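Local coordinates for protein beta-Ala-His dipeptidase (Homo sapiens, PDB 3DLJ) that hydrolyses Xaa-His dipeptides, above all carnosine and anserine, as a secreted zinc-dependent metallopeptidase of the M20 family, at residues L22-F27 against I462-Y467; I152-A157 against E469-F474; Q18-D21 against E26-Q29. All blocks are in the same frame, centred on the assembly; numbering follows the deposited sequence.

Interaction 1: residues L22-F27 against I462-Y467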
loop_
_atom_site.group_PDB
_atom_site.type_symbol
_atom_site.label_atom_id
_atom_site.label_comp_id
_atom_site.label_asym_id
_atom_site.label_seq_id
_atom_site.Cartn_x
_atom_site.Cartn_y
_atom_site.Cartn_z
ATOM N N LEU A 22 -15.911 8.107 -23.950
ATOM C CA LEU A 22 -15.454 9.203 -24.842
ATOM C C LEU A 22 -14.247 10.004 -24.326
ATOM O O LEU A 22 -13.466 10.508 -25.130
ATOM C CB LEU A 22 -16.587 10.185 -25.142
ATOM C CG LEU A 22 -17.765 9.691 -26.012
ATOM C CD1 LEU A 22 -19.016 10.589 -25.875
ATOM C CD2 LEU A 22 -17.325 9.544 -27.492
ATOM N N HIS A 23 -14.107 10.168 -23.007
ATOM C CA HIS A 23 -13.005 11.005 -22.476
ATOM C C HIS A 23 -11.831 10.209 -21.959
ATOM O O HIS A 23 -10.959 10.761 -21.295
ATOM C CB HIS A 23 -13.516 11.977 -21.411
ATOM C CG HIS A 23 -14.406 13.031 -21.979
ATOM N ND1 HIS A 23 -15.726 12.787 -22.324
ATOM C CD2 HIS A 23 -14.152 14.311 -22.334
ATOM C CE1 HIS A 23 -16.246 13.882 -22.846
ATOM N NE2 HIS A 23 -15.315 14.820 -22.860
ATOM N N GLN A 24 -11.800 8.916 -22.273
ATOM C CA GLN A 24 -10.775 8.025 -21.722
ATOM C C GLN A 24 -9.327 8.405 -22.057
ATOM O O GLN A 24 -8.433 8.227 -21.220
ATOM C CB GLN A 24 -11.052 6.552 -22.061
ATOM C CG GLN A 24 -10.919 6.160 -23.518
ATOM C CD GLN A 24 -11.230 4.676 -23.731
ATOM O OE1 GLN A 24 -10.405 3.803 -23.443
ATOM N NE2 GLN A 24 -12.425 4.391 -24.206
ATOM N N ASP A 25 -9.093 8.904 -23.267
ATOM C CA ASP A 25 -7.738 9.274 -23.697
ATOM C C ASP A 25 -7.258 10.511 -22.952
ATOM O O ASP A 25 -6.062 10.632 -22.653
ATOM C CB ASP A 25 -7.670 9.502 -25.209
ATOM C CG ASP A 25 -7.719 8.189 -26.013
ATOM O OD1 ASP A 25 -7.575 7.091 -25.441
ATOM O OD2 ASP A 25 -7.897 8.265 -27.238
ATOM N N GLU A 26 -8.203 11.413 -22.670
ATOM C CA GLU A 26 -7.993 12.560 -21.787
ATOM C C GLU A 26 -7.745 12.129 -20.337
ATOM O O GLU A 26 -6.945 12.746 -19.652
ATOM C CB GLU A 26 -9.178 13.516 -21.823
ATOM C CG GLU A 26 -9.172 14.521 -22.973
ATOM C CD GLU A 26 -10.534 15.243 -23.114
ATOM O OE1 GLU A 26 -11.212 15.444 -22.067
ATOM O OE2 GLU A 26 -10.925 15.595 -24.263
ATOM N N PHE A 27 -8.432 11.078 -19.878
ATOM C CA PHE A 27 -8.260 10.615 -18.510
ATOM C C PHE A 27 -6.836 10.030 -18.382
ATOM O O PHE A 27 -6.205 10.205 -17.378
ATOM C CB PHE A 27 -9.321 9.567 -18.116
ATOM C CG PHE A 27 -10.751 10.114 -17.911
ATOM C CD1 PHE A 27 -11.010 11.476 -17.793
ATOM C CD2 PHE A 27 -11.827 9.224 -17.792
ATOM C CE1 PHE A 27 -12.295 11.952 -17.572
ATOM C CE2 PHE A 27 -13.112 9.677 -17.573
ATOM C CZ PHE A 27 -13.364 11.046 -17.467
ATOM N N ILE A 462 -0.729 0.391 -14.341
ATOM C CA ILE A 462 -2.120 0.067 -14.175
ATOM C C ILE A 462 -2.636 -0.266 -15.571
ATOM O O ILE A 462 -2.216 0.375 -16.553
ATOM C CB ILE A 462 -2.942 1.200 -13.481
ATOM C CG1 ILE A 462 -4.318 0.653 -13.034
ATOM C CG2 ILE A 462 -3.049 2.480 -14.376
ATOM C CD1 ILE A 462 -5.134 1.602 -12.220
ATOM N N ASN A 463 -3.499 -1.284 -15.685
ATOM C CA ASN A 463 -4.176 -1.541 -16.962
ATOM C C ASN A 463 -5.157 -0.425 -17.329
ATOM O O ASN A 463 -5.904 0.047 -16.473
ATOM C CB ASN A 463 -4.914 -2.895 -16.956
ATOM C CG ASN A 463 -3.994 -4.060 -16.648
ATOM O OD1 ASN A 463 -2.783 -3.969 -16.819
ATOM N ND2 ASN A 463 -4.566 -5.165 -16.197
ATOM N N ARG A 464 -5.160 -0.008 -18.598
ATOM C CA ARG A 464 -6.145 0.978 -19.078
ATOM C C ARG A 464 -7.579 0.540 -18.737
ATOM O O ARG A 464 -8.403 1.355 -18.312
ATOM C CB ARG A 464 -6.008 1.213 -20.591
ATOM C CG ARG A 464 -7.070 2.147 -21.154
ATOM C CD ARG A 464 -7.111 2.179 -22.689
ATOM N NE ARG A 464 -6.109 3.090 -23.226
ATOM C CZ ARG A 464 -6.311 4.371 -23.527
ATOM N NH1 ARG A 464 -5.306 5.079 -24.005
ATOM N NH2 ARG A 464 -7.497 4.949 -23.351
ATOM N N TRP A 465 -7.864 -0.750 -18.907
ATOM C CA TRP A 465 -9.196 -1.276 -18.639
ATOM C C TRP A 465 -9.594 -1.102 -17.176
ATOM O O TRP A 465 -10.719 -0.666 -16.886
ATOM C CB TRP A 465 -9.261 -2.734 -19.046
ATOM C CG TRP A 465 -10.602 -3.380 -18.940
ATOM C CD1 TRP A 465 -11.631 -3.327 -19.858
ATOM C CD2 TRP A 465 -11.048 -4.250 -17.890
ATOM N NE1 TRP A 465 -12.691 -4.089 -19.419
ATOM C CE2 TRP A 465 -12.362 -4.665 -18.218
ATOM C CE3 TRP A 465 -10.471 -4.698 -16.689
ATOM C CZ2 TRP A 465 -13.112 -5.517 -17.389
ATOM C CZ3 TRP A 465 -11.216 -5.552 -15.865
ATOM C CH2 TRP A 465 -12.519 -5.956 -16.225
ATOM N N ASN A 466 -8.671 -1.419 -16.265
ATOM C CA ASN A 466 -8.881 -1.217 -14.829
ATOM C C ASN A 466 -9.083 0.239 -14.440
ATOM O O ASN A 466 -9.930 0.546 -13.598
ATOM C CB ASN A 466 -7.717 -1.767 -14.038
ATOM C CG ASN A 466 -7.649 -3.261 -14.082
ATOM O OD1 ASN A 466 -7.568 -3.859 -15.147
ATOM N ND2 ASN A 466 -7.644 -3.880 -12.913
ATOM N N TYR A 467 -8.298 1.121 -15.051
ATOM C CA TYR A 467 -8.363 2.554 -14.793
ATOM C C TYR A 467 -9.673 3.181 -15.290
ATOM O O TYR A 467 -10.275 3.990 -14.601
ATOM C CB TYR A 467 -7.150 3.226 -15.455
ATOM C CG TYR A 467 -7.068 4.734 -15.372
ATOM C CD1 TYR A 467 -7.073 5.398 -14.129
ATOM C CD2 TYR A 467 -6.927 5.505 -16.534
ATOM C CE1 TYR A 467 -6.966 6.792 -14.046
ATOM C CE2 TYR A 467 -6.808 6.889 -16.464
ATOM C CZ TYR A 467 -6.824 7.537 -15.203
ATOM O OH TYR A 467 -6.719 8.933 -15.116
#
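Arg464 NH2 is gripped by two acceptors from one helical turn: Gln24 OE1 at 3.1 Å and Asp25 OD1 at 3.0 Å. The arginine is the first residue of helix 464-482, where strand 461-463 of a small antiparallel sheet passes directly into the closing helix of this M20 peptidase chain; its partners open helix 24-35, the second of the chain, for which His23 is the N-cap residue. The arginine chain leaves with CG anti to the backbone N (chi1 176°) and bends at chi3, which brings the guanidinium up to both acceptors. Gln24 OE1 lies at its edge, whereas the Asp25 carboxylate plane stands nearly perpendicular to it, 82° away, and OD1 receives NH2 almost end-on. A weak second bond runs from NH1 to the same OD1 at 3.4 Å. Glu131 takes NE in a further salt bridge, and the other end of the Gln24 amide, NE2, is held by the carbonyl of Asp21. A leucine in place of Arg464 would probably leave the carboxylates of Asp25 and Glu131 without their shared cation and deprive Gln24 OE1 of this donor. One turn further along each helix, the phenol of Tyr467 reaches the backbone, its ring passing 4.0 Å from Phe27 CB at CE2. Val28 and Leu31 also touch this ring. Tyr467 OH donates to Phe27 O over a short 2.6 Å, approaching from above the carbonyl plane, 54° out of it.

Interaction 2: residues I152-A157 against E469-F474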
loop_
_atom_site.group_PDB
_atom_site.type_symbol
_atom_site.label_atom_id
_atom_site.label_comp_id
_atom_site.label_asym_id
_atom_site.label_seq_id
_atom_site.Cartn_x
_atom_site.Cartn_y
_atom_site.Cartn_z
ATOM N N ILE A 152 -11.598 10.870 -9.029
ATOM C CA ILE A 152 -11.769 12.269 -9.449
ATOM C C ILE A 152 -12.440 12.381 -10.827
ATOM O O ILE A 152 -13.302 13.248 -11.042
ATOM C CB ILE A 152 -10.428 13.068 -9.412
ATOM C CG1 ILE A 152 -10.045 13.408 -7.961
ATOM C CG2 ILE A 152 -10.514 14.343 -10.288
ATOM C CD1 ILE A 152 -8.581 13.870 -7.764
ATOM N N ASN A 153 -12.033 11.522 -11.760
ATOM C CA ASN A 153 -12.599 11.520 -13.104
ATOM C C ASN A 153 -14.085 11.134 -13.089
ATOM O O ASN A 153 -14.864 11.770 -13.766
ATOM C CB ASN A 153 -11.786 10.622 -14.059
ATOM C CG ASN A 153 -10.364 11.167 -14.337
ATOM O OD1 ASN A 153 -10.102 12.330 -14.157
ATOM N ND2 ASN A 153 -9.465 10.307 -14.785
ATOM N N ALA A 154 -14.469 10.105 -12.317
ATOM C CA ALA A 154 -15.890 9.790 -12.077
ATOM C C ALA A 154 -16.729 11.018 -11.655
ATOM O O ALA A 154 -17.802 11.276 -12.225
ATOM C CB ALA A 154 -16.047 8.637 -11.053
ATOM N N VAL A 155 -16.258 11.742 -10.644
ATOM C CA VAL A 155 -16.913 12.975 -10.189
ATOM C C VAL A 155 -17.020 13.992 -11.318
ATOM O O VAL A 155 -18.057 14.623 -11.492
ATOM C CB VAL A 155 -16.173 13.637 -8.989
ATOM C CG1 VAL A 155 -16.763 15.014 -8.704
ATOM C CG2 VAL A 155 -16.271 12.779 -7.752
ATOM N N SER A 156 -15.947 14.133 -12.089
ATOM C CA SER A 156 -15.878 15.091 -13.186
ATOM C C SER A 156 -16.843 14.757 -14.342
ATOM O O SER A 156 -17.203 15.645 -15.108
ATOM C CB SER A 156 -14.437 15.223 -13.681
ATOM O OG SER A 156 -14.159 14.229 -14.658
ATOM N N ALA A 157 -17.283 13.499 -14.449
ATOM C CA ALA A 157 -18.311 13.110 -15.416
ATOM C C ALA A 157 -19.715 13.622 -15.056
ATOM O O ALA A 157 -20.397 14.154 -15.920
ATOM C CB ALA A 157 -18.324 11.605 -15.622
ATOM N N GLU A 469 -12.617 1.340 -16.552
ATOM C CA GLU A 469 -13.742 0.618 -15.966
ATOM C C GLU A 469 -13.903 0.904 -14.481
ATOM O O GLU A 469 -15.028 0.876 -13.967
ATOM C CB GLU A 469 -13.613 -0.885 -16.212
ATOM C CG GLU A 469 -13.758 -1.278 -17.706
ATOM C CD GLU A 469 -15.085 -0.809 -18.362
ATOM O OE1 GLU A 469 -15.056 -0.078 -19.384
ATOM O OE2 GLU A 469 -16.161 -1.167 -17.864
ATOM N N GLY A 470 -12.787 1.195 -13.799
ATOM C CA GLY A 470 -12.791 1.567 -12.393
ATOM C C GLY A 470 -13.380 2.936 -12.141
ATOM O O GLY A 470 -13.961 3.167 -11.098
ATOM N N THR A 471 -13.200 3.859 -13.085
ATOM C CA THR A 471 -13.894 5.135 -13.090
ATOM C C THR A 471 -15.421 4.952 -13.105
ATOM O O THR A 471 -16.142 5.633 -12.359
ATOM C CB THR A 471 -13.426 6.027 -14.292
ATOM O OG1 THR A 471 -11.983 6.107 -14.322
ATOM C CG2 THR A 471 -14.028 7.425 -14.215
ATOM N N LYS A 472 -15.905 4.026 -13.931
ATOM C CA LYS A 472 -17.322 3.653 -13.965
ATOM C C LYS A 472 -17.827 3.014 -12.676
ATOM O O LYS A 472 -18.974 3.271 -12.249
ATOM C CB LYS A 472 -17.589 2.706 -15.126
ATOM C CG LYS A 472 -17.477 3.374 -16.459
ATOM C CD LYS A 472 -17.042 2.376 -17.490
ATOM C CE LYS A 472 -17.074 2.966 -18.858
ATOM N NZ LYS A 472 -17.262 1.857 -19.798
ATOM N N LEU A 473 -16.976 2.181 -12.073
ATOM C CA LEU A 473 -17.264 1.539 -10.801
ATOM C C LEU A 473 -17.532 2.600 -9.738
ATOM O O LEU A 473 -18.520 2.518 -8.987
ATOM C CB LEU A 473 -16.093 0.645 -10.361
ATOM C CG LEU A 473 -16.183 -0.005 -8.976
ATOM C CD1 LEU A 473 -17.372 -0.909 -8.974
ATOM C CD2 LEU A 473 -14.945 -0.804 -8.652
ATOM N N PHE A 474 -16.649 3.586 -9.665
ATOM C CA PHE A 474 -16.839 4.672 -8.732
ATOM C C PHE A 474 -18.132 5.464 -9.009
ATOM O O PHE A 474 -18.852 5.853 -8.077
ATOM C CB PHE A 474 -15.586 5.583 -8.695
ATOM C CG PHE A 474 -14.379 4.965 -8.020
ATOM C CD1 PHE A 474 -14.522 4.030 -6.983
ATOM C CD2 PHE A 474 -13.081 5.356 -8.389
ATOM C CE1 PHE A 474 -13.388 3.472 -6.338
ATOM C CE2 PHE A 474 -11.917 4.808 -7.744
ATOM C CZ PHE A 474 -12.080 3.875 -6.721
HETATM O O HOH W 1 -10.070 7.679 -15.065
#
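Helix 141-160, whose first turn carries the zinc-bridging Asp143, meets the closing helix 464-482 where Ala154 faces Thr471. Their CA atoms come within 5.2 Å, and Ala154 CB rests 3.3 Å from the carbonyl oxygen Thr471 O; the small alanine lets the backbones draw this near. Thr471 returns the contact with its methyl: CG2, anti to the backbone N, lies against the Ala154 backbone, 3.3 Å from its N, and against Asn153 CB. These are two helices of the zinc-binding catalytic part of the M20 fold, and their axes approach to 8.2 Å at a crossing angle of -63°, so close packing is confined to this crossing point. Beside it a water joins the polar groups: Asn153 ND2 donates to it at 2.7 Å, and it donates to Thr471 OG1 at 2.6 Å. The threonine hydroxyl is thus engaged twice, since OG1 also bonds to the carbonyl of Tyr467 a turn earlier. One turn beyond Thr471, Phe474 offers only its CB, 3.9 Å from Ala154 CB; its ring turns away and meets Trp151 edge-to-face.

Interaction 3: residues Q18-D21 against E26-Q29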
loop_
_atom_site.group_PDB
_atom_site.type_symbol
_atom_site.label_atom_id
_atom_site.label_comp_id
_atom_site.label_asym_id
_atom_site.label_seq_id
_atom_site.Cartn_x
_atom_site.Cartn_y
_atom_site.Cartn_z
ATOM N N GLN A 18 -21.060 6.659 -20.899
ATOM C CA GLN A 18 -20.756 7.148 -22.242
ATOM C C GLN A 18 -19.649 8.198 -22.179
ATOM O O GLN A 18 -18.706 8.125 -22.948
ATOM C CB GLN A 18 -21.987 7.775 -22.931
ATOM C CG GLN A 18 -23.173 6.866 -23.198
ATOM C CD GLN A 18 -24.449 7.645 -23.662
ATOM O OE1 GLN A 18 -24.368 8.764 -24.229
ATOM N NE2 GLN A 18 -25.612 7.045 -23.429
ATOM N N TYR A 19 -19.793 9.179 -21.283
ATOM C CA TYR A 19 -18.793 10.252 -21.062
ATOM C C TYR A 19 -17.403 9.671 -20.774
ATOM O O TYR A 19 -16.419 10.028 -21.421
ATOM C CB TYR A 19 -19.245 11.210 -19.930
ATOM C CG TYR A 19 -18.351 12.419 -19.717
ATOM C CD1 TYR A 19 -18.666 13.672 -20.267
ATOM C CD2 TYR A 19 -17.178 12.306 -18.974
ATOM C CE1 TYR A 19 -17.821 14.792 -20.064
ATOM C CE2 TYR A 19 -16.344 13.381 -18.776
ATOM C CZ TYR A 19 -16.657 14.621 -19.318
ATOM O OH TYR A 19 -15.763 15.651 -19.077
ATOM N N ILE A 20 -17.338 8.767 -19.809
ATOM C CA ILE A 20 -16.088 8.098 -19.432
ATOM C C ILE A 20 -15.419 7.396 -20.642
ATOM O O ILE A 20 -14.225 7.565 -20.850
ATOM C CB ILE A 20 -16.285 7.156 -18.193
ATOM C CG1 ILE A 20 -16.628 7.976 -16.937
ATOM C CG2 ILE A 20 -15.036 6.337 -17.934
ATOM C CD1 ILE A 20 -17.405 7.200 -15.785
ATOM N N ASP A 21 -16.192 6.661 -21.456
ATOM C CA ASP A 21 -15.653 6.034 -22.683
ATOM C C ASP A 21 -15.163 7.024 -23.720
ATOM O O ASP A 21 -14.120 6.792 -24.322
ATOM C CB ASP A 21 -16.658 5.089 -23.353
ATOM C CG ASP A 21 -16.825 3.764 -22.616
ATOM O OD1 ASP A 21 -15.876 3.242 -21.952
ATOM O OD2 ASP A 21 -17.946 3.240 -22.719
ATOM N N GLU A 26 -8.203 11.413 -22.670
ATOM C CA GLU A 26 -7.993 12.560 -21.787
ATOM C C GLU A 26 -7.745 12.129 -20.337
ATOM O O GLU A 26 -6.945 12.746 -19.652
ATOM C CB GLU A 26 -9.178 13.516 -21.823
ATOM C CG GLU A 26 -9.172 14.521 -22.973
ATOM C CD GLU A 26 -10.534 15.243 -23.114
ATOM O OE1 GLU A 26 -11.212 15.444 -22.067
ATOM O OE2 GLU A 26 -10.925 15.595 -24.263
ATOM N N PHE A 27 -8.432 11.078 -19.878
ATOM C CA PHE A 27 -8.260 10.615 -18.510
ATOM C C PHE A 27 -6.836 10.030 -18.382
ATOM O O PHE A 27 -6.205 10.205 -17.378
ATOM C CB PHE A 27 -9.321 9.567 -18.116
ATOM C CG PHE A 27 -10.751 10.114 -17.911
ATOM C CD1 PHE A 27 -11.010 11.476 -17.793
ATOM C CD2 PHE A 27 -11.827 9.224 -17.792
ATOM C CE1 PHE A 27 -12.295 11.952 -17.572
ATOM C CE2 PHE A 27 -13.112 9.677 -17.573
ATOM C CZ PHE A 27 -13.364 11.046 -17.467
ATOM N N VAL A 28 -6.376 9.330 -19.422
ATOM C CA VAL A 28 -5.064 8.687 -19.510
ATOM C C VAL A 28 -3.939 9.708 -19.687
ATOM O O VAL A 28 -2.822 9.478 -19.233
ATOM C CB VAL A 28 -5.010 7.661 -20.701
ATOM C CG1 VAL A 28 -3.562 7.245 -21.027
ATOM C CG2 VAL A 28 -5.857 6.435 -20.405
ATOM N N GLN A 29 -4.230 10.835 -20.335
ATOM C CA GLN A 29 -3.248 11.895 -20.462
ATOM C C GLN A 29 -3.099 12.648 -19.143
ATOM O O GLN A 29 -1.996 13.047 -18.799
ATOM C CB GLN A 29 -3.607 12.858 -21.617
ATOM C CG GLN A 29 -2.781 14.124 -21.656
ATOM C CD GLN A 29 -1.324 13.884 -22.053
ATOM O OE1 GLN A 29 -1.007 12.960 -22.805
ATOM N NE2 GLN A 29 -0.436 14.728 -21.547
#
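The ring of Phe27 pushes its far rim against Ile20, CE2 lying 3.8 Å from the isoleucine's CA and 3.9 Å from its branch methyl CG2. Ile20 CG1 reaches the same carbon in the plane of the ring, at its edge, so the isoleucine wraps round one corner of the phenyl group with both branches and its own backbone. With chi1 at -72°, CG of Phe27 lies anti to its carbonyl carbon, and the ring is sent back toward the preceding helix. The next carbon of the rim, CZ, comes 4.0 Å from Tyr19 CE2. Phe27 CZ sits at the edge of the tyrosine ring, near its plane, and the two side chains cross at about a right angle. Helices 13-22 and 24-35 follow each other at the N-terminus with His23 alone between them, and the Phe27 ring lies between them, against Tyr19 and Ile20. The carbonyl oxygen of His23 lies above one face of the Phe27 ring, 3.4 Å from its plane and displaced toward the rim. The tyrosine ring in turn stacks with that of His23, whose ND1 bonds to the carbonyl of Tyr19. Between the two segments themselves no hydrogen bond forms: the two helices are held across this contact by hydrocarbon alone, an arrangement that constrains direction less sharply than polar bonds would and depends on the fit of the phenyl rim.

In the fold
Phe27 belongs to interactions 1 and 3, offering its carbonyl to the closing helix in one and its ring to the preceding helix in the other; their centres lie about 6 Å apart. The same ring reaches interaction 2, where Asn153 ND2 is 3.4 Å from Phe27 CG and Thr471 CG2 is 4.1 Å from Phe27 CE2. Interactions 2 and 3 are also tied by a salt bridge, Lys472 NZ to Asp21 OD1 at 2.9 Å. The N-terminal helices are thereby fastened to helices 141-160 and 464-482. Interaction 2 stays outside the metal site: the Phe474 side chain is about 9 Å from that of zinc ligand Asp206 and about 13 Å from a zinc ion.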